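PDB 4GL3: putative glucoamylase from Bacteroides uniformis, which probably acts as a glycoside hydrolase of the glucoamylase type, built on an alpha-helical hairpin scaffold, although its natural substrate is not established. Local coordinates for residues A[43-48]-A[374-379]; A[51-56]-A[102-107]; A[235-240]-A[275-280]. One frame throughout, in Å; residues are numbered along the deposited sequence.

Contacts 1 and 2 are neighbours, their centres 12 Å apart, and they touch: the carboxylate of Glu-43 from contact 1 accepts from Trp-104 of contact 2 and, weakly, meets Thr-53, while Ala-378 packs on Thr-53 and Gly-56. Contact 3 lies far from both, about 31 Å from contact 2 between centres and across the centre of the chain. Contact 1, partly buried, is largely polar, joining an early loop to the start of helix 378-393. Contact 2, the most buried, pairs two strands through backbone bonds and a methyl laid over an indole. Contact 3, again partly buried, is apolar, with no hydrogen bond between its strand and helix.

Contact 1: residues A[43-48]-A[374-379]; sequences ERSNGG and PSYLAI
The side chains of Arg-44 and Leu-377 run side by side, pointing the same way, and CD1 of Leu-377 lies over one face of the Arg-44 guanidinium, displaced toward its rim and 3.7 Å from NH1. Arg-44 starts with CG between the backbone N and the carbonyl carbon (chi1 60°), and its chain is bent at chi3 (47°), which sets NE. Arg-44 NH1 donates an almost straight bond of 3.0 Å to a lone pair of Asn-46 OD1, which lies in the guanidinium plane and should limit the group's rotation. Asp-307 adds a salt bridge to NH1 and accepts from Ser-375 OG, so one carboxylate serves both segments. Asn-46 OD1 also rests 3.5 Å from CB of Ser-375, and its ND2 meets the ring CG of Pro-374. The backbones that carry these side chains run roughly antiparallel and form a single beta bridge, Arg-44 with Leu-377. It ties a loop near the start of the chain to the residue at the N-cap position of helix 378-393, in a protein whose family belongs to the six-hairpin clan. Ser-45 has a double grip on Tyr-376: its N gives a bond of 2.9 Å to Tyr-376 O, while its OG accepts from Tyr-376 N at 3.0 Å. Ser-45 OG also lies at the edge of the Tyr-376 ring, 3.6 Å from CD1, and is linked through a water to Pro-374 O. Beyond the bridge, Glu-43 O takes the N-H of Ala-378 at 3.1 Å, with the donor well above the carbonyl plane (53° out of it). A second water donates to Glu-43 O and accepts from Ile-379 N, so the same carbonyl reaches two amides at the start of the helix.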
loop_
_atom_site.group_PDB
_atom_site.type_symbol
_atom_site.label_atom_id
_atom_site.label_comp_id
_atom_site.label_asym_id
_atom_site.label_seq_id
_atom_site.Cartn_x
_atom_site.Cartn_y
_atom_site.Cartn_z
ATOM N N GLU A 43 -12.457 -3.886 4.685
ATOM C CA GLU A 43 -12.178 -3.262 3.409
ATOM C C GLU A 43 -12.641 -1.811 3.428
ATOM O O GLU A 43 -11.996 -0.939 2.836
ATOM C CB GLU A 43 -12.869 -4.038 2.251
ATOM C CG GLU A 43 -13.050 -3.281 0.912
ATOM C CD GLU A 43 -11.811 -3.116 -0.046
ATOM O OE1 GLU A 43 -10.753 -3.892 -0.037
ATOM O OE2 GLU A 43 -11.939 -2.143 -0.881
ATOM N N ARG A 44 -13.784 -1.573 4.062
ATOM C CA ARG A 44 -14.368 -0.210 4.130
ATOM C C ARG A 44 -15.275 -0.092 5.377
ATOM O O ARG A 44 -15.667 -1.106 5.952
ATOM C CB ARG A 44 -15.170 0.122 2.850
ATOM C CG ARG A 44 -16.331 -0.848 2.592
ATOM C CD ARG A 44 -17.206 -0.491 1.393
ATOM N NE ARG A 44 -16.451 -0.165 0.182
ATOM C CZ ARG A 44 -16.332 1.053 -0.373
ATOM N NH1 ARG A 44 -16.884 2.149 0.173
ATOM N NH2 ARG A 44 -15.623 1.174 -1.492
ATOM N N SER A 45 -15.595 1.141 5.779
ATOM C CA SER A 45 -16.426 1.405 6.911
ATOM C C SER A 45 -17.906 1.256 6.573
ATOM O O SER A 45 -18.716 1.244 7.474
ATOM C CB SER A 45 -16.172 2.842 7.405
ATOM O OG SER A 45 -16.424 3.798 6.361
ATOM N N ASN A 46 -18.291 1.200 5.305
ATOM C CA ASN A 46 -19.730 1.142 4.969
ATOM C C ASN A 46 -20.040 -0.071 4.052
ATOM O O ASN A 46 -20.781 0.039 3.090
ATOM C CB ASN A 46 -20.201 2.483 4.368
ATOM C CG ASN A 46 -19.503 2.827 3.046
ATOM O OD1 ASN A 46 -18.421 2.301 2.732
ATOM N ND2 ASN A 46 -20.112 3.757 2.276
ATOM N N GLY A 47 -19.462 -1.235 4.379
ATOM C CA GLY A 47 -19.616 -2.483 3.591
ATOM C C GLY A 47 -20.169 -3.624 4.446
ATOM O O GLY A 47 -20.954 -3.406 5.389
ATOM N N GLY A 48 -19.767 -4.855 4.163
ATOM C CA GLY A 48 -20.085 -5.978 5.088
ATOM C C GLY A 48 -19.866 -5.659 6.584
ATOM O O GLY A 48 -19.214 -4.674 6.971
ATOM N N PRO A 374 -18.923 9.217 2.185
ATOM C CA PRO A 374 -19.287 8.849 3.523
ATOM C C PRO A 374 -18.336 7.779 4.087
ATOM O O PRO A 374 -18.517 7.355 5.202
ATOM C CB PRO A 374 -20.705 8.262 3.338
ATOM C CG PRO A 374 -20.602 7.557 2.021
ATOM C CD PRO A 374 -19.693 8.438 1.180
ATOM N N SER A 375 -17.330 7.347 3.340
ATOM C CA SER A 375 -16.623 6.148 3.649
ATOM C C SER A 375 -15.168 6.410 4.044
ATOM O O SER A 375 -14.588 7.467 3.780
ATOM C CB SER A 375 -16.590 5.269 2.383
ATOM O OG SER A 375 -16.103 6.063 1.324
ATOM N N TYR A 376 -14.609 5.393 4.657
ATOM C CA TYR A 376 -13.171 5.183 4.809
ATOM C C TYR A 376 -12.822 3.789 4.270
ATOM O O TYR A 376 -13.576 2.822 4.497
ATOM C CB TYR A 376 -12.795 5.195 6.291
ATOM C CG TYR A 376 -13.209 6.410 7.027
ATOM C CD1 TYR A 376 -14.454 6.509 7.593
ATOM C CD2 TYR A 376 -12.338 7.502 7.128
ATOM C CE1 TYR A 376 -14.829 7.662 8.289
ATOM C CE2 TYR A 376 -12.702 8.646 7.790
ATOM C CZ TYR A 376 -13.944 8.726 8.367
ATOM O OH TYR A 376 -14.292 9.889 9.032
ATOM N N LEU A 377 -11.690 3.682 3.591
ATOM C CA LEU A 377 -11.196 2.425 3.025
ATOM C C LEU A 377 -9.838 2.082 3.622
ATOM O O LEU A 377 -8.951 2.943 3.706
ATOM C CB LEU A 377 -11.056 2.551 1.504
ATOM C CG LEU A 377 -12.285 2.331 0.626
ATOM C CD1 LEU A 377 -13.441 3.226 1.029
ATOM C CD2 LEU A 377 -11.909 2.559 -0.865
ATOM N N ALA A 378 -9.651 0.813 3.997
ATOM C CA ALA A 378 -8.339 0.349 4.491
ATOM C C ALA A 378 -7.194 0.757 3.585
ATOM O O ALA A 378 -6.123 1.165 4.063
ATOM C CB ALA A 378 -8.296 -1.180 4.652
ATOM N N ILE A 379 -7.351 0.539 2.286
ATOM C CA ILE A 379 -6.201 0.719 1.383
ATOM C C ILE A 379 -5.859 2.205 1.136
ATOM O O ILE A 379 -4.796 2.494 0.664
ATOM C CB ILE A 379 -6.356 -0.047 0.028
ATOM C CG1 ILE A 379 -7.571 0.468 -0.753
ATOM C CG2 ILE A 379 -6.376 -1.588 0.268
ATOM C CD1 ILE A 379 -7.908 -0.294 -2.059
HETATM O O HOH W 1 -9.653 -1.132 1.449
HETATM O O HOH W 2 -18.542 5.132 6.767
#

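Contact 2: residues A[51-56]-A[102-107]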
loop_
_atom_site.group_PDB
_atom_site.type_symbol
_atom_site.label_atom_id
_atom_site.label_comp_id
_atom_site.label_asym_id
_atom_site.label_seq_id
_atom_site.Cartn_x
_atom_site.Cartn_y
_atom_site.Cartn_z
ATOM N N THR A 51 -16.384 -8.666 6.060
ATOM C CA THR A 51 -15.270 -8.631 5.103
ATOM C C THR A 51 -13.982 -8.061 5.654
ATOM O O THR A 51 -13.978 -6.970 6.210
ATOM C CB THR A 51 -15.651 -7.777 3.895
ATOM O OG1 THR A 51 -16.886 -8.265 3.444
ATOM C CG2 THR A 51 -14.575 -7.849 2.736
ATOM N N ALA A 52 -12.910 -8.830 5.542
ATOM C CA ALA A 52 -11.543 -8.380 5.867
ATOM C C ALA A 52 -10.774 -8.347 4.563
ATOM O O ALA A 52 -10.970 -9.197 3.676
ATOM C CB ALA A 52 -10.883 -9.331 6.838
ATOM N N THR A 53 -9.905 -7.364 4.405
ATOM C CA THR A 53 -9.074 -7.295 3.217
ATOM C C THR A 53 -7.623 -7.582 3.540
ATOM O O THR A 53 -7.055 -7.039 4.489
ATOM C CB THR A 53 -9.316 -5.982 2.469
ATOM O OG1 THR A 53 -8.640 -6.037 1.210
ATOM C CG2 THR A 53 -8.904 -4.749 3.331
ATOM N N ILE A 54 -7.002 -8.460 2.763
ATOM C CA ILE A 54 -5.636 -8.912 3.102
ATOM C C ILE A 54 -4.556 -7.872 2.885
ATOM O O ILE A 54 -3.674 -7.750 3.757
ATOM C CB ILE A 54 -5.298 -10.272 2.428
ATOM C CG1 ILE A 54 -6.071 -11.409 3.169
ATOM C CG2 ILE A 54 -3.794 -10.559 2.346
ATOM C CD1 ILE A 54 -5.565 -11.854 4.562
ATOM N N GLY A 55 -4.542 -7.194 1.737
ATOM C CA GLY A 55 -3.562 -6.135 1.461
ATOM C C GLY A 55 -3.671 -4.968 2.444
ATOM O O GLY A 55 -2.673 -4.512 3.031
ATOM N N GLY A 56 -4.896 -4.524 2.648
ATOM C CA GLY A 56 -5.208 -3.490 3.651
ATOM C C GLY A 56 -4.838 -3.926 5.056
ATOM O O GLY A 56 -4.412 -3.103 5.855
ATOM N N ALA A 102 -6.515 -15.167 -0.263
ATOM C CA ALA A 102 -7.458 -14.422 -1.080
ATOM C C ALA A 102 -7.404 -12.891 -0.808
ATOM O O ALA A 102 -6.795 -12.435 0.175
ATOM C CB ALA A 102 -8.884 -14.985 -0.937
ATOM N N HIS A 103 -7.950 -12.104 -1.742
ATOM C CA HIS A 103 -8.083 -10.652 -1.589
ATOM C C HIS A 103 -8.962 -10.389 -0.346
ATOM O O HIS A 103 -8.592 -9.610 0.524
ATOM C CB HIS A 103 -8.649 -10.095 -2.880
ATOM C CG HIS A 103 -8.774 -8.597 -2.953
ATOM N ND1 HIS A 103 -8.949 -7.942 -4.167
ATOM C CD2 HIS A 103 -8.805 -7.637 -1.995
ATOM C CE1 HIS A 103 -9.053 -6.635 -3.938
ATOM N NE2 HIS A 103 -8.978 -6.426 -2.629
ATOM N N TRP A 104 -10.129 -11.021 -0.296
ATOM C CA TRP A 104 -11.067 -10.870 0.817
ATOM C C TRP A 104 -11.268 -12.198 1.543
ATOM O O TRP A 104 -11.317 -13.240 0.908
ATOM C CB TRP A 104 -12.428 -10.418 0.299
ATOM C CG TRP A 104 -12.524 -8.975 -0.113
ATOM C CD1 TRP A 104 -11.614 -8.012 0.072
ATOM C CD2 TRP A 104 -13.640 -8.360 -0.752
ATOM N NE1 TRP A 104 -12.080 -6.811 -0.409
ATOM C CE2 TRP A 104 -13.324 -7.002 -0.926
ATOM C CE3 TRP A 104 -14.882 -8.832 -1.194
ATOM C CZ2 TRP A 104 -14.196 -6.086 -1.525
ATOM C CZ3 TRP A 104 -15.774 -7.916 -1.775
ATOM C CH2 TRP A 104 -15.414 -6.558 -1.940
HETATM N N MSE A 105 -11.383 -12.135 2.861
HETATM C CA MSE A 105 -11.826 -13.254 3.688
HETATM C C MSE A 105 -12.747 -12.785 4.803
HETATM O O MSE A 105 -12.821 -11.565 5.136
HETATM C CB MSE A 105 -10.630 -14.012 4.326
HETATM C CG MSE A 105 -9.766 -13.210 5.211
HETATM SE SE MSE A 105 -8.456 -14.264 6.230
HETATM C CE MSE A 105 -7.557 -15.083 4.739
ATOM N N ASN A 106 -13.483 -13.739 5.353
ATOM C CA ASN A 106 -14.354 -13.444 6.456
ATOM C C ASN A 106 -13.467 -13.174 7.673
ATOM O O ASN A 106 -12.660 -14.023 8.036
ATOM C CB ASN A 106 -15.311 -14.592 6.660
ATOM C CG ASN A 106 -16.297 -14.356 7.762
ATOM O OD1 ASN A 106 -15.920 -14.115 8.918
ATOM N ND2 ASN A 106 -17.571 -14.492 7.443
ATOM N N GLY A 107 -13.612 -11.999 8.283
ATOM C CA GLY A 107 -12.760 -11.587 9.410
ATOM C C GLY A 107 -13.011 -12.310 10.738
ATOM O O GLY A 107 -12.259 -12.161 11.665
#
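Thr-51 sets its CG2 methyl over the Trp-104 indole, 3.7 Å from the centroid of the five-membered ring and only 14° off its normal, a CH-pi contact. The methyl is placed by the threonine rotamer, with CG2 anti to the backbone N. Thr-53 meets the same indole differently, OG1 of Thr-53 lying at its edge, 3.7 Å from Trp-104 CD1. Thr-53 OG1 is also in the plane of the imidazole, 3.6 Å from His-103 CD2, the two side chains running alongside each other. Glu-43 OE1 accepts from Trp-104 NE1, which probably helps to set the turn of the indole, and Phe-115 stacks on His-103 and meets Trp-104 edge-to-face. On the other face of the strand pair, Ala-52 CB and CG of selenomethionine Met-105 pack only loosely at 4.4 Å, and CD1 of Ile-54 crosses to the Met-105 CE methyl at 3.8 Å. CG1 of Ile-54 is pressed against Ala-102 O. The backbones zip these groups together: Ala-52 and Met-105 form a hydrogen-bonded pair, with Ala-52 N to Met-105 O at 2.8 Å, and Ile-54 N reaches His-103 O at 3.0 Å. Glycerol and Tris molecules, probably from the crystallisation liquor, lie close to His-103, consistent with a pocket there. The arrangement is a short antiparallel strand pair in a three-stranded sheet, whose first strand leads straight into helix 54-69 through Thr-53 at its N-cap position.

Contact 3: residues A[235-240]-A[275-280]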
loop_
_atom_site.group_PDB
_atom_site.type_symbol
_atom_site.label_atom_id
_atom_site.label_comp_id
_atom_site.label_asym_id
_atom_site.label_seq_id
_atom_site.Cartn_x
_atom_site.Cartn_y
_atom_site.Cartn_z
ATOM N N ILE A 235 8.592 17.923 -16.466
ATOM C CA ILE A 235 9.181 16.886 -15.586
ATOM C C ILE A 235 9.305 15.523 -16.293
ATOM O O ILE A 235 8.330 14.982 -16.814
ATOM C CB ILE A 235 8.350 16.740 -14.288
ATOM C CG1 ILE A 235 8.214 18.119 -13.572
ATOM C CG2 ILE A 235 8.972 15.714 -13.348
ATOM C CD1 ILE A 235 6.975 18.279 -12.701
ATOM N N LYS A 236 10.504 14.953 -16.252
ATOM C CA LYS A 236 10.795 13.696 -16.888
ATOM C C LYS A 236 10.250 12.589 -15.975
ATOM O O LYS A 236 10.597 12.542 -14.786
ATOM C CB LYS A 236 12.314 13.570 -17.072
ATOM C CG LYS A 236 12.761 12.621 -18.184
ATOM C CD LYS A 236 14.072 11.887 -17.864
ATOM C CE LYS A 236 13.825 10.661 -16.985
ATOM N NZ LYS A 236 15.064 9.940 -16.568
ATOM N N LEU A 237 9.390 11.713 -16.512
ATOM C CA LEU A 237 8.835 10.579 -15.769
ATOM C C LEU A 237 9.484 9.265 -16.244
ATOM O O LEU A 237 9.195 8.817 -17.366
ATOM C CB LEU A 237 7.301 10.509 -15.982
ATOM C CG LEU A 237 6.503 9.404 -15.283
ATOM C CD1 LEU A 237 6.595 9.498 -13.756
ATOM C CD2 LEU A 237 5.046 9.439 -15.759
ATOM N N PRO A 238 10.361 8.638 -15.416
ATOM C CA PRO A 238 11.099 7.440 -15.904
ATOM C C PRO A 238 10.216 6.292 -16.373
ATOM O O PRO A 238 10.461 5.723 -17.441
ATOM C CB PRO A 238 11.950 7.021 -14.697
ATOM C CG PRO A 238 12.156 8.309 -13.922
ATOM C CD PRO A 238 10.886 9.115 -14.117
ATOM N N LEU A 239 9.190 5.993 -15.592
ATOM C CA LEU A 239 8.342 4.827 -15.791
ATOM C C LEU A 239 6.827 5.152 -15.702
ATOM O O LEU A 239 6.399 6.152 -15.099
ATOM C CB LEU A 239 8.671 3.750 -14.743
ATOM C CG LEU A 239 10.131 3.237 -14.569
ATOM C CD1 LEU A 239 10.221 2.317 -13.336
ATOM C CD2 LEU A 239 10.626 2.558 -15.846
ATOM N N GLY A 240 6.015 4.265 -16.268
ATOM C CA GLY A 240 4.583 4.280 -15.993
ATOM C C GLY A 240 3.727 4.684 -17.197
ATOM O O GLY A 240 4.228 5.106 -18.256
HETATM N N MSE A 275 9.385 8.453 -7.934
HETATM C CA MSE A 275 8.311 8.744 -6.963
HETATM C C MSE A 275 8.079 10.266 -6.915
HETATM O O MSE A 275 6.929 10.727 -6.896
HETATM C CB MSE A 275 8.618 8.223 -5.564
HETATM C CG MSE A 275 8.855 6.754 -5.439
HETATM SE SE MSE A 275 7.631 5.688 -6.448
HETATM C CE MSE A 275 8.887 4.354 -7.132
ATOM N N LYS A 276 9.165 11.031 -6.940
ATOM C CA LYS A 276 9.082 12.485 -6.987
ATOM C C LYS A 276 8.442 12.984 -8.265
ATOM O O LYS A 276 7.570 13.835 -8.213
ATOM C CB LYS A 276 10.458 13.139 -6.811
ATOM C CG LYS A 276 11.018 12.886 -5.422
ATOM C CD LYS A 276 12.239 13.743 -5.071
ATOM C CE LYS A 276 12.556 13.585 -3.577
ATOM N NZ LYS A 276 14.018 13.642 -3.323
ATOM N N ALA A 277 8.871 12.454 -9.408
ATOM C CA ALA A 277 8.335 12.865 -10.715
ATOM C C ALA A 277 6.843 12.597 -10.772
ATOM O O ALA A 277 6.068 13.468 -11.133
ATOM C CB ALA A 277 9.058 12.154 -11.886
ATOM N N HIS A 278 6.436 11.391 -10.422
ATOM C CA HIS A 278 5.021 11.046 -10.477
ATOM C C HIS A 278 4.178 11.949 -9.568
ATOM O O HIS A 278 3.125 12.454 -9.974
ATOM C CB HIS A 278 4.838 9.599 -10.105
ATOM C CG HIS A 278 3.467 9.058 -10.376
ATOM N ND1 HIS A 278 3.154 7.732 -10.168
ATOM C CD2 HIS A 278 2.332 9.648 -10.834
ATOM C CE1 HIS A 278 1.885 7.531 -10.476
ATOM N NE2 HIS A 278 1.363 8.673 -10.884
ATOM N N THR A 279 4.642 12.149 -8.341
ATOM C CA THR A 279 3.947 13.056 -7.415
ATOM C C THR A 279 3.807 14.471 -7.963
ATOM O O THR A 279 2.737 15.080 -7.883
ATOM C CB THR A 279 4.659 13.048 -6.052
ATOM O OG1 THR A 279 4.676 11.707 -5.541
ATOM C CG2 THR A 279 4.019 14.041 -5.041
ATOM N N LEU A 280 4.870 15.003 -8.543
ATOM C CA LEU A 280 4.858 16.431 -8.963
ATOM C C LEU A 280 4.064 16.606 -10.244
ATOM O O LEU A 280 3.396 17.593 -10.435
ATOM C CB LEU A 280 6.284 16.974 -9.116
ATOM C CG LEU A 280 7.033 17.148 -7.784
ATOM C CD1 LEU A 280 8.351 17.886 -7.972
ATOM C CD2 LEU A 280 6.162 17.907 -6.789
#
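Ala-277 points its CB toward the strand, where it is gathered in by residues 235 to 238. Ala-277 CB stands 3.3 Å from Lys-236 O, touches CG2 of Ile-235 at 3.8 Å and has CD of Pro-238 more loosely beside it at 4.2 Å. In Ile-235 the two branches part: CG2, anti to the backbone N, meets Ala-277, while CG1 lies beside that N (chi1 -55°) and CD1, at the end of its branch, goes further along the helix to Leu-280. Next comes His-278, approached by Leu-237. Leu-237 holds CG anti to its backbone N (chi1 -179°), and CD1 of Leu-237 comes to 3.8 Å from His-278 N on the helix backbone, with CB of His-278 and CB of Ala-277 also close. His-278 NE2 bonds to Gly-247 O. Thr-279 OG1 bonds back within the helix to the carbonyl O of selenomethionine Met-275 at 2.8 Å, and that oxygen also accepts the helical N-H of Thr-279 from the opposite face of its plane. At Leu-280 the helix returns to the strand: CB of Leu-280 lies 3.9 Å from CD1 of Ile-235, the two side chains crossing at about a right angle. Contacts at 277, 278 and 280 thus follow one side of the helix. No hydrogen bond joins the segments, whose axes make an angle of 123°. The packing is that of a beta hairpin, strands 227-232 and 235-239, laid against helix 271-288, with Leu-237 reaching on to Gln-274 and Ile-281 of the same helix.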